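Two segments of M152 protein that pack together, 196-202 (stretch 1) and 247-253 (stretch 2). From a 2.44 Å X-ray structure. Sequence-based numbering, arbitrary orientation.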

# COMPACT_ATOMS: atom_id res chain seq x y z
N TYR B 196 15.84 -11.12 -11.88
CA TYR B 196 14.75 -10.14 -11.85
C TYR B 196 14.96 -9.01 -12.85
O TYR B 196 16.10 -8.59 -13.11
N VAL B 197 13.86 -8.50 -13.40
CA VAL B 197 13.89 -7.26 -14.18
C VAL B 197 12.84 -6.32 -13.59
O VAL B 197 11.70 -6.73 -13.34
N SER B 198 13.22 -5.08 -13.34
CA SER B 198 12.25 -4.07 -12.90
C SER B 198 11.99 -3.11 -14.05
O SER B 198 12.89 -2.86 -14.87
N CYS B 199 10.76 -2.60 -14.13
CA CYS B 199 10.46 -1.50 -15.05
C CYS B 199 9.92 -0.32 -14.26
O CYS B 199 9.03 -0.49 -13.41
N THR B 200 10.44 0.88 -14.53
CA THR B 200 10.03 2.07 -13.76
C THR B 200 9.59 3.24 -14.65
O THR B 200 10.27 3.57 -15.63
N MET B 201 8.45 3.84 -14.30
CA MET B 201 8.04 5.12 -14.88
C MET B 201 7.92 6.20 -13.80
O MET B 201 7.12 6.08 -12.86
N ARG B 202 8.74 7.25 -13.92
CA ARG B 202 8.63 8.42 -13.04
C ARG B 202 7.85 9.49 -13.78
O ARG B 202 8.07 9.72 -14.98
N ASP B 247 12.24 -12.72 -24.41
CA ASP B 247 11.56 -11.66 -25.13
C ASP B 247 10.27 -11.30 -24.40
O ASP B 247 9.33 -12.11 -24.31
N PHE B 248 10.24 -10.09 -23.87
CA PHE B 248 9.11 -9.60 -23.10
C PHE B 248 9.00 -8.10 -23.32
O PHE B 248 9.97 -7.44 -23.72
N ALA B 249 7.83 -7.55 -23.04
CA ALA B 249 7.71 -6.10 -23.01
C ALA B 249 6.77 -5.69 -21.92
O ALA B 249 5.73 -6.32 -21.70
N PHE B 250 7.15 -4.63 -21.21
CA PHE B 250 6.24 -4.06 -20.22
C PHE B 250 5.30 -3.14 -20.97
O PHE B 250 5.74 -2.37 -21.82
N VAL B 251 4.01 -3.22 -20.66
CA VAL B 251 3.05 -2.27 -21.22
C VAL B 251 2.52 -1.40 -20.10
O VAL B 251 2.06 -1.90 -19.06
N ILE B 252 2.62 -0.08 -20.31
CA ILE B 252 2.17 0.90 -19.35
C ILE B 252 1.04 1.65 -20.01
O ILE B 252 1.23 2.25 -21.07
N SER B 253 -0.14 1.61 -19.42
CA SER B 253 -1.29 2.23 -20.05
C SER B 253 -1.96 3.29 -19.17
O SER B 253 -2.03 3.16 -17.95

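The two strands run in roughly the same direction, 24° apart, with their axes 9.1 Å apart at closest approach. No hydrogen bond links the stretches; the contact is mainly apolar side-chain packing.

Asp247 is exposed, poorly ordered and out of reach. Phe248 points toward stretch 1 with chi1 p and chi2 near 90°. Its CZ lies 4.1 Å from CG1 of Val197, a t rotamer that also points in. Ala249 makes no contact.

Phe250 is the centre of the packing. Its chi1 is m and its chi2 is -90°, and its CA is 7.1 Å from the CA of Cys199. CB of Cys199 sits over one ring face, 3.5 Å from CG of Phe250 and almost on the ring normal, as in a CH-pi contact. The t rotamer of Cys199 leaves SG oblique to the same ring. At the ring edge, CE2 of Phe250 meets CG1 of Val197 at 4.0 Å, so this methyl touches both phenylalanines.

Val251 points away. Ile252, chi1 m and chi2 t, points back in. Its CD1 is 4.3 Å from SG of Cys199, and its CG2 is 4.0 Å from SD of Met201, whose t, t, p chain reaches across.

Ser198 and Thr200 point away from stretch 2; Thr200 OG1 is hydrogen-bonded elsewhere in the structure.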

# COMPACT_ATOMS: atom_id res chain seq x y z
CB TYR B 196 14.62 -9.52 -10.46
CG TYR B 196 14.32 -10.49 -9.36
CD1 TYR B 196 13.91 -11.79 -9.65
CD2 TYR B 196 14.46 -10.12 -8.03
CE1 TYR B 196 13.62 -12.70 -8.63
CE2 TYR B 196 14.19 -11.02 -7.00
CZ TYR B 196 13.77 -12.30 -7.30
OH TYR B 196 13.50 -13.20 -6.28
CB VAL B 197 13.54 -7.52 -15.65
CG1 VAL B 197 13.56 -6.21 -16.44
CG2 VAL B 197 14.53 -8.51 -16.26
CB SER B 198 12.78 -3.26 -11.71
OG SER B 198 13.98 -2.57 -12.03
CB CYS B 199 9.42 -1.93 -16.09
SG CYS B 199 8.96 -0.65 -17.31
CB THR B 200 11.16 2.55 -12.85
OG1 THR B 200 11.60 1.46 -12.04
CG2 THR B 200 10.68 3.66 -11.92
CB MET B 201 6.71 5.01 -15.62
CG MET B 201 6.39 6.32 -16.33
SD MET B 201 4.91 6.22 -17.34
CE MET B 201 3.64 6.40 -16.09
CB ARG B 202 10.00 8.96 -12.67
CG ARG B 202 10.77 8.05 -11.70
CD ARG B 202 12.24 8.49 -11.56
NE ARG B 202 12.92 7.69 -10.56
CZ ARG B 202 13.47 6.49 -10.79
NH1 ARG B 202 13.43 5.96 -12.01
NH2 ARG B 202 14.06 5.83 -9.81
CB ASP B 247 11.28 -12.07 -26.57
CG ASP B 247 10.56 -10.99 -27.36
OD1 ASP B 247 10.81 -9.79 -27.10
OD2 ASP B 247 9.73 -11.35 -28.23
CB PHE B 248 9.35 -9.87 -21.61
CG PHE B 248 10.58 -9.22 -21.07
CD1 PHE B 248 10.54 -7.94 -20.54
CD2 PHE B 248 11.80 -9.87 -21.11
CE1 PHE B 248 11.67 -7.34 -20.06
CE2 PHE B 248 12.93 -9.28 -20.63
CZ PHE B 248 12.87 -8.01 -20.11
CB ALA B 249 7.26 -5.55 -24.36
CB PHE B 250 7.04 -3.27 -19.19
CG PHE B 250 7.84 -4.14 -18.25
CD1 PHE B 250 7.29 -4.60 -17.07
CD2 PHE B 250 9.15 -4.50 -18.55
CE1 PHE B 250 8.02 -5.39 -16.20
CE2 PHE B 250 9.90 -5.31 -17.68
CZ PHE B 250 9.33 -5.76 -16.51
CB VAL B 251 1.88 -2.96 -21.94
CG1 VAL B 251 0.94 -1.92 -22.54
CG2 VAL B 251 2.41 -3.87 -23.03
CB ILE B 252 3.28 1.88 -19.02
CG1 ILE B 252 4.47 1.14 -18.40
CG2 ILE B 252 2.80 2.90 -18.04
CD1 ILE B 252 5.74 2.00 -18.27
CB SER B 253 -2.29 1.17 -20.46
OG SER B 253 -2.98 0.72 -19.33